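Local coordinates for uncharacterized protein (Bacteroides ovatus, PDB 3P02), which is of unknown function but joins a DUF4973 domain of the E-set clan to a BT_3044-like domain built on a large antiparallel beta sheet, at residues N155-R160 against P247-S252; G218-V221 against L227-M230; I232-E235 against K240-S243; E254-A257 against K263-Y266. All coordinates share one frame; numbering follows the deposited sequence.

The four contacts illustrate how one antiparallel sheet is secured differently along its course. Contacts 2, 3 and 4 are surface contacts within beta hairpins, whereas contact 1 is partly buried and brings together segments 87 residues apart in sequence. Contacts 1, 3 and 4 share strand 242-255, and contacts 2 and 3 share strand 228-234. Aromatic packing without cross-segment hydrogen bonds marks contacts 1 and 3. Contact 2 relies on two backbone bonds, with lysine methylenes packed beside a tyrosine ring and a carbonyl, and contact 4 adds polar side-chain bonds. Contact 1 touches the other three, while contacts 3 and 4 lie far apart, about 34 Å between centres.

Contact 1: N155-R160 against P247-S252; sequences NEFSGR and PTYKVS. With EDO (1,2-ethanediol), chain C.
F157 overlaps Y249 at one corner of its ring: CE1 of F157 lies 4.0 Å from CE2 of Y249. The ring centroids are 5.9 Å apart and the planes stand at 80°, yet the approach is oblique, neither a stack nor an edge-to-face pair. F216 stacks on F157 and is edge-to-face with Y249, which makes a cluster of three rings. V251, two residues further along the same strand, brings CG2 in the plane of the tyrosine ring at its edge. The hydroxyl of Y249 is bonded to T217 O, which helps to fix the direction of the ring. E156 sets CB over the centre of one face of the F157 ring, and its OE2 lies 3.9 Å from V251 CG1.

F157 is presented by a type I turn from N155 to S158. Inside it, F157 N donates to N155 OD1 over 2.8 Å, and N155 N donates to S158 OG at 2.9 Å with an angle of 164°. The backbone oxygens of E156 and S158 are both bonded to R299 NH2, tying the turn to strand 287-302. Beyond it, R160 O accepts a short 2.5 Å bond from O1 of a 1,2-ethanediol, probably from the crystallisation liquor. The arrangement is that of an Asx turn leading into an edge strand, its aromatic residue packed against a large antiparallel sheet, where F157 also touches I267 of strand 262-278.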
loop_
_atom_site.group_PDB
_atom_site.type_symbol
_atom_site.label_atom_id
_atom_site.label_comp_id
_atom_site.label_asym_id
_atom_site.label_seq_id
_atom_site.Cartn_x
_atom_site.Cartn_y
_atom_site.Cartn_z
ATOM N N ASN A 155 -4.220 1.331 8.154
ATOM C CA ASN A 155 -4.743 1.265 9.510
ATOM C C ASN A 155 -5.292 2.686 9.796
ATOM O O ASN A 155 -5.344 3.511 8.881
ATOM C CB ASN A 155 -3.689 0.760 10.510
ATOM C CG ASN A 155 -2.476 1.644 10.621
ATOM O OD1 ASN A 155 -2.525 2.831 10.368
ATOM N ND2 ASN A 155 -1.363 1.076 11.047
ATOM N N GLU A 156 -5.715 2.979 11.025
ATOM C CA GLU A 156 -6.269 4.298 11.353
ATOM C C GLU A 156 -5.271 5.432 11.119
ATOM O O GLU A 156 -5.678 6.567 10.875
ATOM C CB GLU A 156 -6.704 4.320 12.830
ATOM C CG GLU A 156 -7.255 5.658 13.288
ATOM C CD GLU A 156 -7.732 5.735 14.723
ATOM O OE1 GLU A 156 -7.689 4.709 15.438
ATOM O OE2 GLU A 156 -8.129 6.846 15.137
ATOM N N PHE A 157 -3.973 5.119 11.176
ATOM C CA PHE A 157 -2.909 6.135 11.156
ATOM C C PHE A 157 -2.019 6.141 9.954
ATOM O O PHE A 157 -0.974 6.809 9.990
ATOM C CB PHE A 157 -2.003 5.835 12.375
ATOM C CG PHE A 157 -2.773 5.575 13.660
ATOM C CD1 PHE A 157 -3.423 6.612 14.319
ATOM C CD2 PHE A 157 -2.883 4.279 14.177
ATOM C CE1 PHE A 157 -4.170 6.366 15.472
ATOM C CE2 PHE A 157 -3.606 4.037 15.349
ATOM C CZ PHE A 157 -4.229 5.087 15.997
ATOM N N SER A 158 -2.378 5.391 8.905
ATOM C CA SER A 158 -1.478 5.231 7.767
ATOM C C SER A 158 -1.831 6.090 6.563
ATOM O O SER A 158 -2.888 6.707 6.486
ATOM C CB SER A 158 -1.460 3.762 7.347
ATOM O OG SER A 158 -2.721 3.378 6.812
ATOM N N GLY A 159 -0.936 6.076 5.584
ATOM C CA GLY A 159 -1.212 6.712 4.313
ATOM C C GLY A 159 -0.443 7.968 4.029
ATOM O O GLY A 159 0.664 8.169 4.538
ATOM N N ARG A 160 -1.032 8.797 3.192
ATOM C CA ARG A 160 -0.372 9.979 2.646
ATOM C C ARG A 160 -0.554 11.173 3.572
ATOM O O ARG A 160 -1.585 11.829 3.525
ATOM C CB ARG A 160 -0.877 10.274 1.223
ATOM C CG ARG A 160 -0.601 9.087 0.284
ATOM C CD ARG A 160 -1.018 9.372 -1.156
ATOM N NE ARG A 160 -2.450 9.585 -1.270
ATOM C CZ ARG A 160 -3.054 10.752 -1.480
ATOM N NH1 ARG A 160 -2.345 11.875 -1.558
ATOM N NH2 ARG A 160 -4.373 10.808 -1.599
ATOM N N PRO A 247 7.116 12.109 20.333
ATOM C CA PRO A 247 6.030 12.826 19.647
ATOM C C PRO A 247 4.680 12.637 20.341
ATOM O O PRO A 247 4.502 11.757 21.201
ATOM C CB PRO A 247 6.026 12.216 18.228
ATOM C CG PRO A 247 7.316 11.473 18.092
ATOM C CD PRO A 247 7.668 11.028 19.484
ATOM N N THR A 248 3.727 13.516 19.994
ATOM C CA THR A 248 2.346 13.455 20.491
ATOM C C THR A 248 1.379 13.517 19.312
ATOM O O THR A 248 1.757 13.941 18.211
ATOM C CB THR A 248 2.032 14.588 21.469
ATOM O OG1 THR A 248 2.116 15.833 20.755
ATOM C CG2 THR A 248 2.927 14.578 22.699
ATOM N N TYR A 249 0.136 13.104 19.524
ATOM C CA TYR A 249 -0.840 13.243 18.448
ATOM C C TYR A 249 -2.205 13.544 18.995
ATOM O O TYR A 249 -2.509 13.288 20.176
ATOM C CB TYR A 249 -0.904 12.021 17.516
ATOM C CG TYR A 249 -1.556 10.794 18.116
ATOM C CD1 TYR A 249 -0.881 9.998 19.035
ATOM C CD2 TYR A 249 -2.826 10.392 17.717
ATOM C CE1 TYR A 249 -1.446 8.827 19.531
ATOM C CE2 TYR A 249 -3.409 9.217 18.215
ATOM C CZ TYR A 249 -2.717 8.447 19.132
ATOM O OH TYR A 249 -3.296 7.324 19.675
ATOM N N LYS A 250 -3.030 14.097 18.109
ATOM C CA LYS A 250 -4.432 14.372 18.361
ATOM C C LYS A 250 -5.220 13.837 17.197
ATOM O O LYS A 250 -4.754 13.878 16.046
ATOM C CB LYS A 250 -4.693 15.869 18.541
ATOM C CG LYS A 250 -4.104 16.467 19.815
ATOM C CD LYS A 250 -4.593 17.910 20.033
ATOM C CE LYS A 250 -5.973 17.965 20.649
ATOM N NZ LYS A 250 -6.479 19.359 20.764
ATOM N N VAL A 251 -6.380 13.288 17.503
ATOM C CA VAL A 251 -7.302 12.729 16.508
ATOM C C VAL A 251 -8.622 13.404 16.719
ATOM O O VAL A 251 -9.122 13.397 17.848
ATOM C CB VAL A 251 -7.469 11.185 16.567
ATOM C CG1 VAL A 251 -8.475 10.708 15.522
ATOM C CG2 VAL A 251 -6.164 10.460 16.373
ATOM N N SER A 252 -9.236 13.922 15.651
ATOM C CA SER A 252 -10.569 14.538 15.724
ATOM C C SER A 252 -11.300 14.308 14.427
ATOM O O SER A 252 -10.678 14.056 13.392
ATOM C CB SER A 252 -10.478 16.043 15.986
ATOM O OG SER A 252 -9.652 16.656 15.009
HETATM C C1 EDO C . -1.507 14.987 2.294
HETATM O O1 EDO C . -2.443 14.091 2.883
HETATM C C2 EDO C . -1.907 15.242 0.855
HETATM O O2 EDO C . -3.264 15.701 0.790
#

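Contact 2: G218-V221 against L227-M230; sequences GDKV and LYKM
K220 and Y228 meet as an antiparallel, non-hydrogen-bonded pair, their CA atoms 4.3 Å apart. Although the two side chains diverge from one another where they leave the strands, the extended lysine slants across the tyrosine: K220 CG lies 3.6 Å from Y228 CE1, and K220 CE is 3.6 Å from Y228 OH. G218 O sits at the edge of the same ring, near its plane. A backbone bond flanks the pair on each side. K229 N donates to D219 O at 2.8 Å in an almost straight bond (175°), whereas V221 N reaches L227 O at 2.9 Å from above the carbonyl plane. V221 CG2 packs on L227 CB at 3.8 Å, and K229 CE comes within 3.4 Å of K220 O. Further out, T217 OG1 is bonded to both D219 N and K229 O, and Y228 is joined through its backbone to Y249. Replacing Y228 by an alanine is likely to strip K220 CG and CE of the ring and hydroxyl they lie against, leaving that chain held chiefly by the weak bond of NZ to S223 O. Backbone bonding thus sets the register and lysine methylenes supply packing, while K229 NZ and D219 OD2, opposite in charge, stay 5.0 Å apart without contact.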
loop_
_atom_site.group_PDB
_atom_site.type_symbol
_atom_site.label_atom_id
_atom_site.label_comp_id
_atom_site.label_asym_id
_atom_site.label_seq_id
_atom_site.Cartn_x
_atom_site.Cartn_y
_atom_site.Cartn_z
ATOM N N GLY A 218 -2.521 4.432 23.186
ATOM C CA GLY A 218 -3.829 4.877 23.665
ATOM C C GLY A 218 -3.745 5.670 24.961
ATOM O O GLY A 218 -4.772 5.883 25.623
ATOM N N ASP A 219 -2.509 6.113 25.343
ATOM C CA ASP A 219 -2.293 6.836 26.592
ATOM C C ASP A 219 -2.284 8.349 26.429
ATOM O O ASP A 219 -1.495 8.882 25.641
ATOM C CB ASP A 219 -0.967 6.417 27.249
ATOM C CG ASP A 219 -0.870 4.971 27.712
ATOM O OD1 ASP A 219 -1.928 4.323 27.878
ATOM O OD2 ASP A 219 0.267 4.481 27.880
ATOM N N LYS A 220 -3.116 9.050 27.225
ATOM C CA LYS A 220 -3.129 10.513 27.225
ATOM C C LYS A 220 -1.856 11.106 27.828
ATOM O O LYS A 220 -1.326 10.597 28.833
ATOM C CB LYS A 220 -4.323 11.042 28.049
ATOM C CG LYS A 220 -5.643 10.991 27.302
ATOM C CD LYS A 220 -6.751 11.531 28.182
ATOM C CE LYS A 220 -8.055 11.660 27.435
ATOM N NZ LYS A 220 -9.101 12.281 28.294
ATOM N N VAL A 221 -1.401 12.232 27.274
ATOM C CA VAL A 221 -0.273 12.984 27.832
ATOM C C VAL A 221 -0.677 13.542 29.216
ATOM O O VAL A 221 0.061 13.434 30.203
ATOM C CB VAL A 221 0.137 14.137 26.882
ATOM C CG1 VAL A 221 1.167 15.054 27.548
ATOM C CG2 VAL A 221 0.677 13.596 25.556
ATOM N N LEU A 227 -4.387 15.068 24.082
ATOM C CA LEU A 227 -3.126 14.739 23.412
ATOM C C LEU A 227 -2.791 13.305 23.805
ATOM O O LEU A 227 -2.997 12.913 24.968
ATOM C CB LEU A 227 -1.984 15.685 23.820
ATOM C CG LEU A 227 -1.835 17.024 23.103
ATOM C CD1 LEU A 227 -2.902 18.018 23.556
ATOM C CD2 LEU A 227 -0.470 17.642 23.437
ATOM N N TYR A 228 -2.278 12.522 22.870
ATOM C CA TYR A 228 -1.904 11.142 23.134
ATOM C C TYR A 228 -0.421 10.925 22.907
ATOM O O TYR A 228 0.170 11.544 22.026
ATOM C CB TYR A 228 -2.722 10.188 22.275
ATOM C CG TYR A 228 -4.138 10.047 22.778
ATOM C CD1 TYR A 228 -4.459 9.111 23.756
ATOM C CD2 TYR A 228 -5.136 10.920 22.356
ATOM C CE1 TYR A 228 -5.751 9.023 24.277
ATOM C CE2 TYR A 228 -6.418 10.873 22.901
ATOM C CZ TYR A 228 -6.727 9.907 23.845
ATOM O OH TYR A 228 -7.997 9.851 24.370
ATOM N N LYS A 229 0.172 10.054 23.723
ATOM C CA LYS A 229 1.601 9.730 23.654
ATOM C C LYS A 229 1.912 8.848 22.437
ATOM O O LYS A 229 1.070 8.071 21.955
ATOM C CB LYS A 229 2.034 8.941 24.921
ATOM C CG LYS A 229 1.970 9.741 26.207
ATOM C CD LYS A 229 2.337 8.839 27.410
ATOM C CE LYS A 229 1.856 9.468 28.678
ATOM N NZ LYS A 229 2.255 8.643 29.842
HETATM N N MSE A 230 3.163 8.947 21.993
HETATM C CA MSE A 230 3.724 8.129 20.924
HETATM C C MSE A 230 5.083 7.625 21.326
HETATM O O MSE A 230 5.709 8.139 22.270
HETATM C CB MSE A 230 3.860 8.954 19.642
HETATM C CG MSE A 230 2.519 9.475 19.150
HETATM SE SE MSE A 230 2.696 10.307 17.444
HETATM C CE MSE A 230 3.058 8.642 16.464
#

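Contact 3: I232-E235 against K240-S243; sequences IWAE and KFNS
The backbones of I232-E235 and K240-S243 run too far apart for strand pairing: CA atoms are 6.3 Å apart at A234 and F241, widening to 7.6 Å at I232 and S243, and no hydrogen bond crosses. Each segment is bonded instead to its outer neighbour, W233 to F213 and N242 to D275. The F241 side chain spans the gap. Having CG opposite the backbone N (chi1 -178°) carries its ring toward strand 228-234, where one face is turned to the peptide link between W233 and A234. W233 C and A234 N lie above that face, offset toward the rim, and F241 CE2 is 3.9 Å from W233 CA. At the near end of the phenylalanine, A234 CB rests 3.6 Å from F241 CB. At the far end, I232 crosses at about a right angle, placing CG1 3.8 Å from F241 CZ. The other branch of the isoleucine, CG2, approaches S243 OG at 3.5 Å, a packing contact; that hydroxyl has a weak bond to S245 N.

W233 points away from this interface and stacks on F213, whereas the ring of F241 meets F274, their planes inclined at about 30°. The same two strands are bonded further along, Y228 with Y249; here is the part of their beta hairpin next to the turn, where F241 packs across the gap between them.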
loop_
_atom_site.group_PDB
_atom_site.type_symbol
_atom_site.label_atom_id
_atom_site.label_comp_id
_atom_site.label_asym_id
_atom_site.label_seq_id
_atom_site.Cartn_x
_atom_site.Cartn_y
_atom_site.Cartn_z
ATOM N N ILE A 232 8.800 6.743 19.197
ATOM C CA ILE A 232 9.525 6.934 17.945
ATOM C C ILE A 232 10.871 6.217 18.068
ATOM O O ILE A 232 11.543 6.338 19.107
ATOM C CB ILE A 232 9.686 8.444 17.553
ATOM C CG1 ILE A 232 10.188 8.561 16.089
ATOM C CG2 ILE A 232 10.605 9.216 18.566
ATOM C CD1 ILE A 232 10.221 10.054 15.536
ATOM N N TRP A 233 11.275 5.469 17.033
ATOM C CA TRP A 233 12.563 4.796 17.106
ATOM C C TRP A 233 13.048 4.368 15.725
ATOM O O TRP A 233 12.294 4.401 14.757
ATOM C CB TRP A 233 12.481 3.563 18.057
ATOM C CG TRP A 233 11.685 2.404 17.522
ATOM C CD1 TRP A 233 12.186 1.267 16.952
ATOM C CD2 TRP A 233 10.256 2.231 17.570
ATOM N NE1 TRP A 233 11.159 0.415 16.610
ATOM C CE2 TRP A 233 9.964 0.972 16.992
ATOM C CE3 TRP A 233 9.197 2.986 18.109
ATOM C CZ2 TRP A 233 8.663 0.453 16.936
ATOM C CZ3 TRP A 233 7.898 2.513 17.977
ATOM C CH2 TRP A 233 7.638 1.262 17.390
ATOM N N ALA A 234 14.309 3.927 15.650
ATOM C CA ALA A 234 14.865 3.359 14.437
ATOM C C ALA A 234 15.417 1.998 14.761
ATOM O O ALA A 234 15.738 1.734 15.923
ATOM C CB ALA A 234 15.973 4.249 13.867
ATOM N N GLU A 235 15.477 1.116 13.765
ATOM C CA GLU A 235 16.123 -0.194 13.951
ATOM C C GLU A 235 17.565 -0.180 13.424
ATOM O O GLU A 235 18.384 -0.963 13.898
ATOM C CB GLU A 235 15.364 -1.310 13.229
ATOM C CG GLU A 235 14.105 -1.726 13.948
ATOM C CD GLU A 235 13.301 -2.794 13.240
ATOM O OE1 GLU A 235 13.631 -3.149 12.085
ATOM O OE2 GLU A 235 12.315 -3.261 13.846
ATOM N N LYS A 240 22.332 6.381 13.314
ATOM C CA LYS A 240 22.719 7.163 14.489
ATOM C C LYS A 240 21.506 8.001 14.907
ATOM O O LYS A 240 21.611 9.204 15.151
ATOM C CB LYS A 240 23.983 8.016 14.237
ATOM C CG LYS A 240 25.226 7.156 14.029
ATOM C CD LYS A 240 26.350 7.969 13.412
ATOM C CE LYS A 240 27.567 7.146 13.070
ATOM N NZ LYS A 240 28.604 7.990 12.404
ATOM N N PHE A 241 20.323 7.350 14.880
ATOM C CA PHE A 241 19.069 8.004 15.248
ATOM C C PHE A 241 19.109 8.488 16.680
ATOM O O PHE A 241 19.408 7.716 17.591
ATOM C CB PHE A 241 17.905 7.022 15.063
ATOM C CG PHE A 241 16.541 7.598 15.366
ATOM C CD1 PHE A 241 15.776 8.182 14.360
ATOM C CD2 PHE A 241 15.996 7.493 16.639
ATOM C CE1 PHE A 241 14.486 8.670 14.636
ATOM C CE2 PHE A 241 14.720 8.015 16.925
ATOM C CZ PHE A 241 13.979 8.599 15.922
ATOM N N ASN A 242 18.781 9.764 16.898
ATOM C CA ASN A 242 18.767 10.311 18.253
ATOM C C ASN A 242 17.588 11.285 18.373
ATOM O O ASN A 242 17.627 12.384 17.824
ATOM C CB ASN A 242 20.111 10.984 18.573
ATOM C CG ASN A 242 20.201 11.468 19.992
ATOM O OD1 ASN A 242 19.522 10.967 20.876
ATOM N ND2 ASN A 242 20.982 12.509 20.225
ATOM N N SER A 243 16.559 10.885 19.120
ATOM C CA SER A 243 15.349 11.677 19.296
ATOM C C SER A 243 15.428 12.549 20.541
ATOM O O SER A 243 15.897 12.087 21.600
ATOM C CB SER A 243 14.122 10.766 19.357
ATOM O OG SER A 243 12.977 11.538 19.678
#

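Contact 4: E254-A257 against K263-Y266; sequences EMDA and KHTY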
loop_
_atom_site.group_PDB
_atom_site.type_symbol
_atom_site.label_atom_id
_atom_site.label_comp_id
_atom_site.label_asym_id
_atom_site.label_seq_id
_atom_site.Cartn_x
_atom_site.Cartn_y
_atom_site.Cartn_z
ATOM N N GLU A 254 -15.147 15.508 12.261
ATOM C CA GLU A 254 -16.362 16.311 12.170
ATOM C C GLU A 254 -17.042 15.975 10.860
ATOM O O GLU A 254 -16.382 15.634 9.878
ATOM C CB GLU A 254 -16.078 17.815 12.267
ATOM C CG GLU A 254 -15.386 18.388 11.040
ATOM C CD GLU A 254 -14.808 19.780 11.185
ATOM O OE1 GLU A 254 -15.213 20.502 12.122
ATOM O OE2 GLU A 254 -13.945 20.147 10.358
HETATM N N MSE A 255 -18.350 16.088 10.829
HETATM C CA MSE A 255 -19.082 15.871 9.591
HETATM C C MSE A 255 -19.031 17.147 8.769
HETATM O O MSE A 255 -19.047 18.243 9.344
HETATM C CB MSE A 255 -20.543 15.466 9.888
HETATM C CG MSE A 255 -20.643 14.212 10.754
HETATM SE SE MSE A 255 -19.702 12.684 9.979
HETATM C CE MSE A 255 -20.765 12.521 8.354
ATOM N N ASP A 256 -18.987 17.029 7.447
ATOM C CA ASP A 256 -19.008 18.201 6.574
ATOM C C ASP A 256 -20.315 18.984 6.768
ATOM O O ASP A 256 -21.371 18.398 7.018
ATOM C CB ASP A 256 -18.850 17.785 5.119
ATOM C CG ASP A 256 -18.485 18.918 4.191
ATOM O OD1 ASP A 256 -17.304 19.290 4.157
ATOM O OD2 ASP A 256 -19.376 19.395 3.464
ATOM N N ALA A 257 -20.209 20.316 6.703
ATOM C CA ALA A 257 -21.316 21.241 6.911
ATOM C C ALA A 257 -22.399 21.098 5.846
ATOM O O ALA A 257 -23.580 21.285 6.160
ATOM C CB ALA A 257 -20.782 22.671 6.917
ATOM N N LYS A 263 -17.424 12.591 6.248
ATOM C CA LYS A 263 -16.684 12.786 7.487
ATOM C C LYS A 263 -15.282 13.310 7.200
ATOM O O LYS A 263 -14.602 12.783 6.324
ATOM C CB LYS A 263 -16.594 11.448 8.247
ATOM C CG LYS A 263 -15.844 11.555 9.595
ATOM C CD LYS A 263 -16.218 10.410 10.541
ATOM C CE LYS A 263 -15.512 9.131 10.219
ATOM N NZ LYS A 263 -15.802 8.057 11.208
ATOM N N HIS A 264 -14.849 14.329 7.946
ATOM C CA HIS A 264 -13.466 14.794 7.900
ATOM C C HIS A 264 -12.788 14.246 9.126
ATOM O O HIS A 264 -13.291 14.462 10.235
ATOM C CB HIS A 264 -13.380 16.319 7.875
ATOM C CG HIS A 264 -14.043 16.926 6.687
ATOM N ND1 HIS A 264 -13.509 16.804 5.425
ATOM C CD2 HIS A 264 -15.188 17.628 6.614
ATOM C CE1 HIS A 264 -14.343 17.444 4.625
ATOM N NE2 HIS A 264 -15.367 17.951 5.297
ATOM N N THR A 265 -11.717 13.463 8.937
ATOM C CA THR A 265 -10.946 12.909 10.047
ATOM C C THR A 265 -9.546 13.496 10.002
ATOM O O THR A 265 -8.855 13.390 8.976
ATOM C CB THR A 265 -10.940 11.383 10.024
ATOM O OG1 THR A 265 -12.278 10.949 10.296
ATOM C CG2 THR A 265 -9.986 10.792 11.072
ATOM N N TYR A 266 -9.113 14.088 11.130
ATOM C CA TYR A 266 -7.794 14.730 11.215
ATOM C C TYR A 266 -6.908 14.039 12.209
ATOM O O TYR A 266 -7.353 13.700 13.311
ATOM C CB TYR A 266 -7.953 16.216 11.642
ATOM C CG TYR A 266 -9.030 16.964 10.893
ATOM C CD1 TYR A 266 -8.823 17.403 9.585
ATOM C CD2 TYR A 266 -10.258 17.242 11.490
ATOM C CE1 TYR A 266 -9.819 18.094 8.888
ATOM C CE2 TYR A 266 -11.249 17.948 10.811
ATOM C CZ TYR A 266 -11.020 18.386 9.517
ATOM O OH TYR A 266 -12.015 19.062 8.857
#
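H264 reaches across to D256 by way of the E254 backbone. Its CB lies 3.7 Å from E254 O, the oxygen that also accepts H264 N over 2.8 Å. With CG opposite the carbonyl carbon, chi1 of -61° swings the imidazole toward D256, and CD2 comes 3.9 Å from D256 CA. At the tip, NE2 donates to D256 OD1 at 2.6 Å in a nearly straight bond of 175°. The oxygen lies in the ring plane and uses its anti lone pair, although carboxylate and ring are turned 56° apart. On the other side of the imidazole, ND1 is bonded to D300 OD1, so both nitrogens are engaged and rotation of the ring is fixed. The aspartate is itself positioned by its second oxygen, OD2, which is bonded to K259 N and T258 OG1 in the turn.

A leucine in place of H264 would probably leave D256 OD1 and D300 OD1 each without the imidazole partner, while D256 OD2 keeps its bonds in the turn. Beside it, Y266 OH donates to E254 OE2 at 2.7 Å, from the anti side but tilted out of the carboxylate plane, with carboxylate and ring nearly perpendicular. On the face of the sheet opposite E254 and H264, selenomethionine M255 bends so that SE packs 3.8 Å from K263 CB. E254 N, bonded to H264 O at 2.9 Å, completes the hydrogen-bonded pair. Together these features describe the end of an antiparallel beta hairpin, with a His-carboxylate hydrogen bond where the strand runs into the turn.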